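Local coordinates for protein 6-phospho-beta-d glycosidase (Streptococcus pyogenes, PDB 5FOO) that probably hydrolyses 6-phosphorylated beta-glucosides as a family 1 glycoside hydrolase and binds the cyclitol epoxide-derived probe 6-phosphocyclophellitol, at residues A[160-164]-A[199-204]; A[193-197]-A[251-255]; A[77-83]-A[145-149]; A[154-159]-A[213-218]. The protein carries 1 engineered substitution. All coordinates share one frame. Residue numbers count along the deposited sequence, not the author numbering.

Interaction 1. Residues A[160-164]-A[199-204]. With JAZ (6-phosphocyclophellitol), chain G.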
loop_
_atom_site.group_PDB
_atom_site.type_symbol
_atom_site.label_atom_id
_atom_site.label_comp_id
_atom_site.label_asym_id
_atom_site.label_seq_id
_atom_site.Cartn_x
_atom_site.Cartn_y
_atom_site.Cartn_z
ATOM N N TRP A 160 -2.859 -8.014 10.594
ATOM C CA TRP A 160 -2.454 -6.667 10.796
ATOM C C TRP A 160 -1.255 -6.313 9.871
ATOM O O TRP A 160 -0.382 -7.142 9.642
ATOM C CB TRP A 160 -2.015 -6.500 12.245
ATOM C CG TRP A 160 -3.069 -6.579 13.252
ATOM C CD1 TRP A 160 -3.391 -7.686 14.019
ATOM C CD2 TRP A 160 -3.946 -5.544 13.661
ATOM N NE1 TRP A 160 -4.425 -7.381 14.879
ATOM C CE2 TRP A 160 -4.767 -6.064 14.702
ATOM C CE3 TRP A 160 -4.150 -4.229 13.252
ATOM C CZ2 TRP A 160 -5.756 -5.300 15.325
ATOM C CZ3 TRP A 160 -5.126 -3.475 13.910
ATOM C CH2 TRP A 160 -5.927 -4.029 14.903
ATOM N N PHE A 161 -1.209 -5.066 9.427
ATOM C CA PHE A 161 -0.130 -4.547 8.622
ATOM C C PHE A 161 0.279 -3.167 9.102
ATOM O O PHE A 161 -0.551 -2.355 9.430
ATOM C CB PHE A 161 -0.541 -4.603 7.144
ATOM C CG PHE A 161 -0.601 -5.998 6.605
ATOM C CD1 PHE A 161 0.542 -6.632 6.154
ATOM C CD2 PHE A 161 -1.784 -6.701 6.628
ATOM C CE1 PHE A 161 0.515 -7.964 5.737
ATOM C CE2 PHE A 161 -1.835 -8.032 6.184
ATOM C CZ PHE A 161 -0.698 -8.662 5.753
ATOM N N VAL A 162 1.582 -2.904 9.178
ATOM C CA VAL A 162 2.021 -1.689 9.838
ATOM C C VAL A 162 1.947 -0.467 8.867
ATOM O O VAL A 162 1.426 0.566 9.248
ATOM C CB VAL A 162 3.440 -1.796 10.455
ATOM C CG1 VAL A 162 3.799 -0.459 11.142
ATOM C CG2 VAL A 162 3.518 -2.892 11.525
ATOM N N HIS A 163 2.478 -0.611 7.649
ATOM C CA HIS A 163 2.416 0.437 6.645
ATOM C C HIS A 163 1.955 -0.138 5.311
ATOM O O HIS A 163 2.164 -1.325 5.001
ATOM C CB HIS A 163 3.805 1.010 6.347
ATOM C CG HIS A 163 4.594 1.480 7.533
ATOM N ND1 HIS A 163 4.269 2.601 8.235
ATOM C CD2 HIS A 163 5.743 1.040 8.058
ATOM C CE1 HIS A 163 5.156 2.822 9.181
ATOM N NE2 HIS A 163 6.058 1.874 9.104
ATOM N N ASN A 164 1.376 0.736 4.492
ATOM C CA ASN A 164 1.346 0.545 3.071
ATOM C C ASN A 164 2.490 1.318 2.424
ATOM O O ASN A 164 2.568 2.546 2.559
ATOM C CB ASN A 164 0.031 1.063 2.511
ATOM C CG ASN A 164 -0.023 0.953 1.004
ATOM O OD1 ASN A 164 -0.350 -0.103 0.456
ATOM N ND2 ASN A 164 0.310 2.037 0.328
ATOM N N ALA A 199 9.964 1.913 13.021
ATOM C CA ALA A 199 8.551 1.877 13.416
ATOM C C ALA A 199 7.874 0.545 13.153
ATOM O O ALA A 199 7.092 0.104 13.947
ATOM C CB ALA A 199 7.781 2.985 12.733
ATOM N N THR A 200 8.197 -0.080 12.047
ATOM C CA THR A 200 7.677 -1.401 11.711
ATOM C C THR A 200 8.036 -2.417 12.828
ATOM O O THR A 200 7.163 -3.132 13.350
ATOM C CB THR A 200 8.200 -1.893 10.381
ATOM O OG1 THR A 200 7.894 -0.954 9.331
ATOM C CG2 THR A 200 7.544 -3.239 9.991
ATOM N N ALA A 201 9.306 -2.413 13.213
ATOM C CA ALA A 201 9.819 -3.338 14.227
ATOM C C ALA A 201 9.271 -3.043 15.623
ATOM O O ALA A 201 8.916 -3.972 16.340
ATOM C CB ALA A 201 11.337 -3.309 14.239
ATOM N N LYS A 202 9.133 -1.768 15.984
ATOM C CA LYS A 202 8.517 -1.395 17.214
ATOM C C LYS A 202 7.024 -1.711 17.320
ATOM O O LYS A 202 6.534 -2.078 18.398
ATOM C CB LYS A 202 8.773 0.072 17.535
ATOM C CG LYS A 202 10.238 0.331 17.807
ATOM C CD LYS A 202 10.476 1.706 18.413
ATOM C CE LYS A 202 10.548 1.523 19.910
ATOM N NZ LYS A 202 10.686 2.822 20.582
ATOM N N VAL A 203 6.295 -1.587 16.219
ATOM C CA VAL A 203 4.882 -1.923 16.228
ATOM C C VAL A 203 4.739 -3.442 16.360
ATOM O O VAL A 203 3.859 -3.942 17.101
ATOM C CB VAL A 203 4.118 -1.360 14.995
ATOM C CG1 VAL A 203 2.717 -1.924 14.956
ATOM C CG2 VAL A 203 4.041 0.166 15.176
ATOM N N ILE A 204 5.587 -4.155 15.653
ATOM C CA ILE A 204 5.623 -5.615 15.765
ATOM C C ILE A 204 5.933 -6.057 17.172
ATOM O O ILE A 204 5.251 -6.927 17.687
ATOM C CB ILE A 204 6.578 -6.246 14.739
ATOM C CG1 ILE A 204 5.984 -6.088 13.322
ATOM C CG2 ILE A 204 6.857 -7.707 15.069
ATOM C CD1 ILE A 204 6.989 -6.448 12.210
HETATM C C2 JAZ G . -3.498 4.029 -4.903
HETATM C C3 JAZ G . -3.290 3.220 -3.604
HETATM C C4 JAZ G . -1.870 2.671 -3.534
HETATM C C5 JAZ G . -1.526 1.787 -4.724
HETATM C C6 JAZ G . -1.828 2.502 -6.023
HETATM C C7 JAZ G . -3.246 3.073 -6.063
HETATM C C8 JAZ G . -3.597 3.660 -7.427
HETATM O O9 JAZ G . -2.713 4.753 -7.657
HETATM P P10 JAZ G . -3.217 5.982 -8.529
HETATM O O11 JAZ G . -2.068 6.926 -8.504
HETATM O O12 JAZ G . -4.549 6.438 -8.100
HETATM O O13 JAZ G . -3.444 5.445 -9.874
HETATM O O14 JAZ G . -0.839 3.513 -6.258
HETATM O O15 JAZ G . -4.850 4.488 -5.007
HETATM O O16 JAZ G . -3.491 4.111 -2.535
HETATM O O17 JAZ G . -1.684 1.960 -2.323
#

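Interaction 2. Residues A[193-197]-A[251-255]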
loop_
_atom_site.group_PDB
_atom_site.type_symbol
_atom_site.label_atom_id
_atom_site.label_comp_id
_atom_site.label_asym_id
_atom_site.label_seq_id
_atom_site.Cartn_x
_atom_site.Cartn_y
_atom_site.Cartn_z
ATOM N N ALA A 193 13.238 6.822 5.866
ATOM C CA ALA A 193 13.228 5.419 5.534
ATOM C C ALA A 193 13.675 4.549 6.723
ATOM O O ALA A 193 12.998 3.580 7.062
ATOM C CB ALA A 193 14.088 5.157 4.332
ATOM N N TYR A 194 14.784 4.920 7.374
ATOM C CA TYR A 194 15.188 4.190 8.581
ATOM C C TYR A 194 14.081 4.254 9.659
ATOM O O TYR A 194 13.769 3.241 10.306
ATOM C CB TYR A 194 16.497 4.725 9.145
ATOM C CG TYR A 194 16.879 4.180 10.493
ATOM C CD1 TYR A 194 16.435 4.755 11.627
ATOM C CD2 TYR A 194 17.711 3.068 10.591
ATOM C CE1 TYR A 194 16.784 4.237 12.879
ATOM C CE2 TYR A 194 18.084 2.537 11.815
ATOM C CZ TYR A 194 17.599 3.107 12.958
ATOM O OH TYR A 194 17.967 2.565 14.113
ATOM N N ASN A 195 13.465 5.434 9.819
ATOM C CA ASN A 195 12.514 5.626 10.893
ATOM C C ASN A 195 11.241 4.801 10.639
ATOM O O ASN A 195 10.673 4.232 11.570
ATOM C CB ASN A 195 12.184 7.098 11.116
ATOM C CG ASN A 195 13.321 7.880 11.778
ATOM O OD1 ASN A 195 14.360 7.333 12.209
ATOM N ND2 ASN A 195 13.121 9.178 11.857
ATOM N N LEU A 196 10.832 4.680 9.374
ATOM C CA LEU A 196 9.679 3.820 9.008
ATOM C C LEU A 196 9.914 2.329 9.263
ATOM O O LEU A 196 9.015 1.596 9.761
ATOM C CB LEU A 196 9.276 4.091 7.572
ATOM C CG LEU A 196 8.606 5.445 7.410
ATOM C CD1 LEU A 196 8.575 5.776 5.931
ATOM C CD2 LEU A 196 7.195 5.452 7.944
ATOM N N ALA A 197 11.131 1.891 8.962
ATOM C CA ALA A 197 11.551 0.517 9.222
ATOM C C ALA A 197 11.638 0.202 10.725
ATOM O O ALA A 197 11.219 -0.849 11.134
ATOM C CB ALA A 197 12.889 0.248 8.591
ATOM N N LEU A 251 15.880 -2.356 0.829
ATOM C CA LEU A 251 15.948 -1.630 2.107
ATOM C C LEU A 251 14.803 -2.171 3.007
ATOM O O LEU A 251 15.031 -2.697 4.071
ATOM C CB LEU A 251 15.798 -0.116 1.878
ATOM C CG LEU A 251 16.096 0.816 3.051
ATOM C CD1 LEU A 251 16.077 2.300 2.625
ATOM C CD2 LEU A 251 15.105 0.651 4.181
ATOM N N PHE A 252 13.572 -2.036 2.561
ATOM C CA PHE A 252 12.463 -2.397 3.436
ATOM C C PHE A 252 12.246 -3.935 3.532
ATOM O O PHE A 252 11.798 -4.406 4.584
ATOM C CB PHE A 252 11.170 -1.670 3.066
ATOM C CG PHE A 252 11.143 -0.209 3.465
ATOM C CD1 PHE A 252 11.082 0.174 4.785
ATOM C CD2 PHE A 252 11.178 0.801 2.487
ATOM C CE1 PHE A 252 11.045 1.526 5.164
ATOM C CE2 PHE A 252 11.191 2.159 2.850
ATOM C CZ PHE A 252 11.102 2.522 4.191
ATOM N N MET A 253 12.506 -4.679 2.457
ATOM C CA MET A 253 12.361 -6.142 2.477
ATOM C C MET A 253 13.343 -6.815 3.418
ATOM O O MET A 253 12.943 -7.644 4.200
ATOM C CB MET A 253 12.490 -6.771 1.116
ATOM C CG MET A 253 11.270 -6.586 0.233
ATOM S SD MET A 253 9.835 -7.555 0.751
ATOM C CE MET A 253 10.443 -9.208 0.426
ATOM N N GLU A 254 14.612 -6.407 3.358
ATOM C CA GLU A 254 15.648 -6.964 4.194
ATOM C C GLU A 254 15.334 -6.652 5.623
ATOM O O GLU A 254 15.463 -7.521 6.451
ATOM C CB GLU A 254 17.060 -6.498 3.812
ATOM C CG GLU A 254 17.586 -7.062 2.503
ATOM C CD GLU A 254 17.649 -8.578 2.506
ATOM O OE1 GLU A 254 17.957 -9.169 3.564
ATOM O OE2 GLU A 254 17.391 -9.162 1.437
ATOM N N ALA A 255 14.950 -5.415 5.930
ATOM C CA ALA A 255 14.568 -5.070 7.287
ATOM C C ALA A 255 13.304 -5.818 7.784
ATOM O O ALA A 255 13.295 -6.326 8.897
ATOM C CB ALA A 255 14.357 -3.597 7.428
#

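Interaction 3. Residues A[77-83]-A[145-149]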
loop_
_atom_site.group_PDB
_atom_site.type_symbol
_atom_site.label_atom_id
_atom_site.label_comp_id
_atom_site.label_asym_id
_atom_site.label_seq_id
_atom_site.Cartn_x
_atom_site.Cartn_y
_atom_site.Cartn_z
ATOM N N ILE A 77 -6.878 1.877 9.381
ATOM C CA ILE A 77 -7.336 2.718 10.507
ATOM C C ILE A 77 -6.492 3.994 10.440
ATOM O O ILE A 77 -5.236 3.929 10.356
ATOM C CB ILE A 77 -7.145 2.001 11.876
ATOM C CG1 ILE A 77 -8.041 0.757 12.003
ATOM C CG2 ILE A 77 -7.381 2.934 13.052
ATOM C CD1 ILE A 77 -7.771 -0.107 13.246
ATOM N N GLN A 78 -7.189 5.125 10.483
ATOM C CA GLN A 78 -6.575 6.480 10.521
ATOM C C GLN A 78 -6.247 6.882 11.911
ATOM O O GLN A 78 -7.134 7.026 12.706
ATOM C CB GLN A 78 -7.479 7.530 9.915
ATOM C CG GLN A 78 -7.705 7.304 8.411
ATOM C CD GLN A 78 -8.291 8.534 7.711
ATOM O OE1 GLN A 78 -7.605 9.512 7.488
ATOM N NE2 GLN A 78 -9.561 8.459 7.353
ATOM N N TRP A 79 -4.953 7.073 12.173
ATOM C CA TRP A 79 -4.439 7.715 13.348
ATOM C C TRP A 79 -5.218 9.013 13.666
ATOM O O TRP A 79 -5.550 9.300 14.839
ATOM C CB TRP A 79 -2.964 8.014 13.047
ATOM C CG TRP A 79 -2.088 8.314 14.181
ATOM C CD1 TRP A 79 -2.450 8.538 15.475
ATOM C CD2 TRP A 79 -0.644 8.447 14.123
ATOM N NE1 TRP A 79 -1.332 8.818 16.237
ATOM C CE2 TRP A 79 -0.210 8.757 15.434
ATOM C CE3 TRP A 79 0.323 8.334 13.079
ATOM C CZ2 TRP A 79 1.128 8.971 15.736
ATOM C CZ3 TRP A 79 1.634 8.535 13.383
ATOM C CH2 TRP A 79 2.037 8.873 14.704
ATOM N N THR A 80 -5.523 9.779 12.616
ATOM C CA THR A 80 -6.223 11.035 12.746
ATOM C C THR A 80 -7.695 10.893 13.134
ATOM O O THR A 80 -8.266 11.866 13.568
ATOM C CB THR A 80 -6.162 11.853 11.430
ATOM O OG1 THR A 80 -6.679 11.081 10.318
ATOM C CG2 THR A 80 -4.756 12.318 11.179
ATOM N N ARG A 81 -8.290 9.696 13.008
ATOM C CA ARG A 81 -9.679 9.423 13.494
ATOM C C ARG A 81 -9.689 8.770 14.867
ATOM O O ARG A 81 -10.502 9.114 15.683
ATOM C CB ARG A 81 -10.432 8.501 12.508
ATOM C CG ARG A 81 -11.851 8.210 12.918
ATOM C CD ARG A 81 -12.578 7.393 11.905
ATOM N NE ARG A 81 -12.764 8.048 10.629
ATOM C CZ ARG A 81 -13.590 9.047 10.369
ATOM N NH1 ARG A 81 -14.330 9.559 11.290
ATOM N NH2 ARG A 81 -13.668 9.545 9.104
ATOM N N LEU A 82 -8.818 7.797 15.095
ATOM C CA LEU A 82 -8.876 7.002 16.351
ATOM C C LEU A 82 -8.361 7.751 17.584
ATOM O O LEU A 82 -8.852 7.533 18.689
ATOM C CB LEU A 82 -8.101 5.709 16.227
ATOM C CG LEU A 82 -8.237 4.723 17.410
ATOM C CD1 LEU A 82 -9.727 4.427 17.743
ATOM C CD2 LEU A 82 -7.501 3.440 17.047
ATOM N N ILE A 83 -7.364 8.616 17.402
ATOM C CA ILE A 83 -6.689 9.224 18.513
ATOM C C ILE A 83 -7.104 10.659 18.770
ATOM O O ILE A 83 -7.275 11.451 17.857
ATOM C CB ILE A 83 -5.161 9.101 18.341
ATOM C CG1 ILE A 83 -4.723 7.638 18.298
ATOM C CG2 ILE A 83 -4.430 9.853 19.467
ATOM C CD1 ILE A 83 -5.124 6.779 19.514
ATOM N N PHE A 145 -0.290 4.600 19.278
ATOM C CA PHE A 145 -1.489 4.416 18.456
ATOM C C PHE A 145 -1.735 2.930 18.109
ATOM O O PHE A 145 -2.861 2.457 18.198
ATOM C CB PHE A 145 -1.376 5.285 17.175
ATOM C CG PHE A 145 -2.188 4.837 16.028
ATOM C CD1 PHE A 145 -3.569 4.834 16.098
ATOM C CD2 PHE A 145 -1.577 4.540 14.799
ATOM C CE1 PHE A 145 -4.321 4.470 15.006
ATOM C CE2 PHE A 145 -2.326 4.146 13.735
ATOM C CZ PHE A 145 -3.694 4.121 13.830
ATOM N N SER A 146 -0.695 2.236 17.686
ATOM C CA SER A 146 -0.809 0.818 17.285
ATOM C C SER A 146 -1.292 -0.030 18.471
ATOM O O SER A 146 -2.160 -0.912 18.282
ATOM C CB SER A 146 0.488 0.259 16.663
ATOM O OG SER A 146 1.476 -0.027 17.674
ATOM N N LYS A 147 -0.766 0.256 19.671
ATOM C CA LYS A 147 -1.211 -0.430 20.890
ATOM C C LYS A 147 -2.707 -0.220 21.173
ATOM O O LYS A 147 -3.413 -1.174 21.523
ATOM C CB LYS A 147 -0.474 0.055 22.124
ATOM C CG LYS A 147 0.865 -0.522 22.430
ATOM C CD LYS A 147 1.165 -0.164 23.909
ATOM C CE LYS A 147 2.437 -0.776 24.415
ATOM N NZ LYS A 147 3.621 0.068 24.077
ATOM N N VAL A 148 -3.209 1.011 21.023
ATOM C CA VAL A 148 -4.670 1.208 21.126
ATOM C C VAL A 148 -5.375 0.251 20.171
ATOM O O VAL A 148 -6.267 -0.470 20.603
ATOM C CB VAL A 148 -5.120 2.686 20.888
ATOM C CG1 VAL A 148 -6.600 2.824 20.881
ATOM C CG2 VAL A 148 -4.531 3.624 21.953
ATOM N N CYS A 149 -4.963 0.232 18.883
ATOM C CA CYS A 149 -5.600 -0.622 17.873
ATOM C C CYS A 149 -5.600 -2.115 18.295
ATOM O O CYS A 149 -6.616 -2.779 18.297
ATOM C CB CYS A 149 -4.908 -0.477 16.547
ATOM S SG CYS A 149 -5.149 1.170 15.790
#

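Interaction 4. Residues A[154-159]-A[213-218]. With EDO (1,2-ethanediol), chain H.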
loop_
_atom_site.group_PDB
_atom_site.type_symbol
_atom_site.label_atom_id
_atom_site.label_comp_id
_atom_site.label_asym_id
_atom_site.label_seq_id
_atom_site.Cartn_x
_atom_site.Cartn_y
_atom_site.Cartn_z
ATOM N N GLY A 154 -8.032 -6.226 18.592
ATOM C CA GLY A 154 -7.288 -7.505 18.369
ATOM C C GLY A 154 -7.941 -8.826 18.750
ATOM O O GLY A 154 -7.447 -9.941 18.386
ATOM N N ASP A 155 -9.073 -8.699 19.417
ATOM C CA ASP A 155 -9.925 -9.839 19.771
ATOM C C ASP A 155 -10.581 -10.295 18.530
ATOM O O ASP A 155 -10.840 -11.489 18.396
ATOM C CB ASP A 155 -11.012 -9.442 20.819
ATOM C CG ASP A 155 -11.924 -8.311 20.326
ATOM O OD1 ASP A 155 -11.444 -7.270 19.779
ATOM O OD2 ASP A 155 -13.116 -8.470 20.424
ATOM N N ARG A 156 -10.829 -9.360 17.591
ATOM C CA ARG A 156 -11.535 -9.698 16.330
ATOM C C ARG A 156 -10.705 -9.626 15.056
ATOM O O ARG A 156 -10.925 -10.398 14.115
ATOM C CB ARG A 156 -12.774 -8.837 16.193
ATOM C CG ARG A 156 -13.954 -9.260 17.112
ATOM C CD ARG A 156 -14.923 -8.085 17.307
ATOM N NE ARG A 156 -14.154 -7.052 18.020
ATOM C CZ ARG A 156 -14.323 -5.719 17.992
ATOM N NH1 ARG A 156 -15.247 -5.130 17.211
ATOM N NH2 ARG A 156 -13.487 -4.956 18.721
ATOM N N VAL A 157 -9.785 -8.671 14.998
ATOM C CA VAL A 157 -8.812 -8.618 13.899
ATOM C C VAL A 157 -7.564 -9.441 14.248
ATOM O O VAL A 157 -6.886 -9.179 15.265
ATOM C CB VAL A 157 -8.350 -7.163 13.645
ATOM C CG1 VAL A 157 -7.297 -7.111 12.538
ATOM C CG2 VAL A 157 -9.545 -6.270 13.345
ATOM N N LYS A 158 -7.268 -10.391 13.376
ATOM C CA LYS A 158 -6.107 -11.250 13.488
ATOM C C LYS A 158 -5.055 -11.034 12.415
ATOM O O LYS A 158 -4.078 -11.787 12.340
ATOM C CB LYS A 158 -6.585 -12.716 13.389
ATOM C CG LYS A 158 -7.561 -13.155 14.495
ATOM C CD LYS A 158 -7.280 -12.590 15.877
ATOM C CE LYS A 158 -8.016 -13.353 16.994
ATOM N NZ LYS A 158 -7.817 -12.793 18.349
ATOM N N ASP A 159 -5.256 -10.023 11.572
ATOM C CA ASP A 159 -4.427 -9.819 10.395
ATOM C C ASP A 159 -4.098 -8.346 10.279
ATOM O O ASP A 159 -4.956 -7.545 9.911
ATOM C CB ASP A 159 -5.156 -10.271 9.152
ATOM C CG ASP A 159 -5.308 -11.784 9.092
ATOM O OD1 ASP A 159 -4.351 -12.517 8.737
ATOM O OD2 ASP A 159 -6.454 -12.200 9.363
ATOM N N GLU A 213 -4.778 -13.474 24.045
ATOM C CA GLU A 213 -5.986 -13.491 23.232
ATOM C C GLU A 213 -6.094 -12.323 22.159
ATOM O O GLU A 213 -7.008 -12.346 21.294
ATOM C CB GLU A 213 -7.232 -13.568 24.105
ATOM C CG GLU A 213 -7.591 -12.311 24.907
ATOM C CD GLU A 213 -6.756 -12.169 26.190
ATOM O OE1 GLU A 213 -5.601 -12.661 26.303
ATOM O OE2 GLU A 213 -7.297 -11.588 27.106
ATOM N N LEU A 214 -5.222 -11.325 22.275
ATOM C CA LEU A 214 -5.149 -10.168 21.350
ATOM C C LEU A 214 -3.910 -10.220 20.460
ATOM O O LEU A 214 -3.794 -9.428 19.507
ATOM C CB LEU A 214 -5.157 -8.857 22.122
ATOM C CG LEU A 214 -6.301 -8.656 23.108
ATOM C CD1 LEU A 214 -6.222 -7.291 23.795
ATOM C CD2 LEU A 214 -7.685 -8.872 22.494
ATOM N N SER A 215 -3.070 -11.229 20.678
ATOM C CA SER A 215 -1.770 -11.285 20.038
ATOM C C SER A 215 -1.548 -12.593 19.390
ATOM O O SER A 215 -0.418 -12.961 19.163
ATOM C CB SER A 215 -0.615 -10.948 21.056
ATOM O OG SER A 215 -0.390 -11.975 22.022
ATOM N N ASP A 216 -2.628 -13.311 19.064
ATOM C CA ASP A 216 -2.516 -14.662 18.446
ATOM C C ASP A 216 -2.611 -14.681 16.932
ATOM O O ASP A 216 -2.570 -15.733 16.325
ATOM C CB ASP A 216 -3.587 -15.596 19.028
ATOM C CG ASP A 216 -5.000 -15.028 18.889
ATOM O OD1 ASP A 216 -5.145 -13.779 18.828
ATOM O OD2 ASP A 216 -5.967 -15.825 18.905
ATOM N N GLY A 217 -2.704 -13.516 16.296
ATOM C CA GLY A 217 -2.827 -13.437 14.841
ATOM C C GLY A 217 -1.480 -13.136 14.185
ATOM O O GLY A 217 -0.466 -13.448 14.745
ATOM N N ARG A 218 -1.465 -12.493 13.009
ATOM C CA ARG A 218 -0.225 -12.267 12.317
ATOM C C ARG A 218 -0.060 -10.803 11.998
ATOM O O ARG A 218 -1.049 -10.110 11.895
ATOM C CB ARG A 218 -0.133 -13.177 11.076
ATOM C CG ARG A 218 0.200 -14.624 11.509
ATOM C CD ARG A 218 0.440 -15.552 10.332
ATOM N NE ARG A 218 -0.787 -15.674 9.543
ATOM C CZ ARG A 218 -0.888 -16.337 8.380
ATOM N NH1 ARG A 218 0.204 -16.934 7.868
ATOM N NH2 ARG A 218 -2.073 -16.372 7.718
HETATM C C1 EDO H . -5.083 -15.229 10.384
HETATM O O1 EDO H . -4.185 -15.001 9.300
HETATM C C2 EDO H . -4.355 -15.653 11.616
HETATM O O2 EDO H . -3.009 -15.328 11.377
HETATM O O HOH W 1 -4.768 -9.506 16.968
#

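Interaction 1. Residues A[160-164]-A[199-204]
The chain turns a corner at Val162, and this break in an otherwise extended run is what presents both Val162 and His163 to helix 199-204. Val162 has near-helical backbone angles (-83/-48) between extended neighbours. Its CA-to-CB bond points toward the helix, and the side chain packs there: CG2 of Val162 lies 3.7 Å from CG1 of Val203 and 4.4 Å from CG1 of Ile204, while CG1 of Val162 rests 4.0 Å from CA of Thr200. His163 meets the helix with its ring edge, CD2 of His163 being 3.2 Å from OG1 of Thr200 and NE2 of His163 4.2 Å from CB of Ala199. The polar ends of His163 and Thr200 converge on the carbonyl of Leu196, one turn earlier in the helix; the other ring nitrogen of His163 pairs with His118. Beyond the corner, Asn164 extends into the pocket, where its ND2 makes a weak 3.3 Å hydrogen bond to O17 of 6-phosphocyclophellitol. Asn164 and Glu165 form the Asn-Glu pair that family 1 enzymes carry at the end of the fourth barrel strand. Helix 186-208 thus covers the outside of strand 159-161, with strand 218-224 (Ile219) and helix 136-153 (Phe142, Phe150) closing in around Val162 and Val203.

Interaction 2. Residues A[193-197]-A[251-255]
Ala193 starts the contact with its CB directed at the facing helix, 3.9 Å from CD1 of Leu251 and 4.0 Å from CZ of Phe252. Its carbonyl is also close to the ring, with O of Ala193 3.4 Å from CE1 of Phe252. Tyr194 and Asn195 point away, Tyr194 stacking on Trp276 and bonding to Glu282, and Asn195 reaching the carbonyl of Trp133. Leu196 returns to the interface, its CB 3.9 Å from CE1 of Phe252. Ala197 completes the turn: its CB lies 4.1 Å from CE1 of Phe252 and 4.3 Å from CB of Ala255, while its backbone N sits near the plane of the ring at the Phe252 edge, 3.8 Å from CE1. Phe252 buries the most surface here, set against Ala193, Leu196 and Ala197, with Leu251 beside it; the two alanines let the ring come right up to the helix backbone. Held by apolar contact, the short segments run nearly side by side, their axes 10.4 Å apart at closest approach and crossing at -29°. Helix 166-174 adds Val170, Pro166 and Met167 around the same residues. Such near-parallel packing of successive outer helices, here 186-208 and 235-258, is characteristic of the TIM barrel.

Interaction 3. Residues A[77-83]-A[145-149]
Phe145 lies flat against the five-membered ring of Trp79 in an offset stack, centroids 4.4 Å apart and planes only 6° from parallel. The setting is the TIM barrel: 77-83 follows the second strand, 72-76, and carries the short helix 79-82, while 145-149 belongs to helix 136-153, which follows the third strand. The stack is reinforced in both directions by CH-pi contacts, since CA of Trp79 sits 3.9 Å from the centroid of the Phe145 ring and CB of Phe145 equally far from that of the Trp79 five-membered ring. Residues just before and after the short helix also pack on Phe145, with CG1 of Ile83 3.7 Å from its CD1 and CG2 of Ile77 3.9 Å from its CE1. One turn on, Val148 and Cys149 continue the apolar surface. Polar Gln78 and Arg81 instead serve Glu20 on another side. Leu82 makes the tightest side-chain approach, its CD2 only 3.5 Å from SG of Cys149.

Interaction 4. Residues A[154-159]-A[213-218]
Lys158 and Asp216 form a salt bridge, NZ of Lys158 donating to OD1 of Asp216 at 2.9 Å. The same ammonium also donates to O of Gly154 at 2.9 Å, so it ties its own loop together while reaching across. A main-chain hydrogen bond runs alongside, from N of Arg218 to O of Lys158 at 2.8 Å, and Asp159 pairs with Arg218 in a parallel bridge. Ethanediol, probably from the crystallisation liquor, joins their side chains: its O1 donates to OD1 of Asp159 at 2.6 Å, and NH2 of Arg218 donates to O1 at 3.0 Å. A water lies 2.7 Å from both O of Val157 and O of Leu214. Around this, CD2 of Leu214 packs 3.4 Å from N of Asp155, and CA of Gly217 comes within 3.2 Å of O of Lys158, where a CB would clash. Each loop leads from an outer helix, 136-153 or 186-208, into the adjacent parallel strands 159-161 and 218-224, at their N-terminal ends; Asp159 also bonds to Ile115 of strand 112-116.

Interaction 1 is the hub of the set. Its His163 NE2 is 3.0 Å from O of Leu196 in interaction 2, a probable hydrogen bond, and the two share helix 186-208, their centres 11 Å apart. Toward interaction 3 it packs Val203 CG1 3.5 Å from Ser146 OG, so helix 136-153 connects them. Interaction 4 sits at the strand entrances, where N of Trp160 lies 3.1 Å from O of Arg218, a probable backbone bond. Interactions 2 and 3 are 22 Å apart between centres and do not touch. Asn164 contacts the ligand directly; by contrast, the side chain of Leu196 is about 14 Å from it. The side chain of Gln78 is about 12 Å from the bound 6-phosphocyclophellitol.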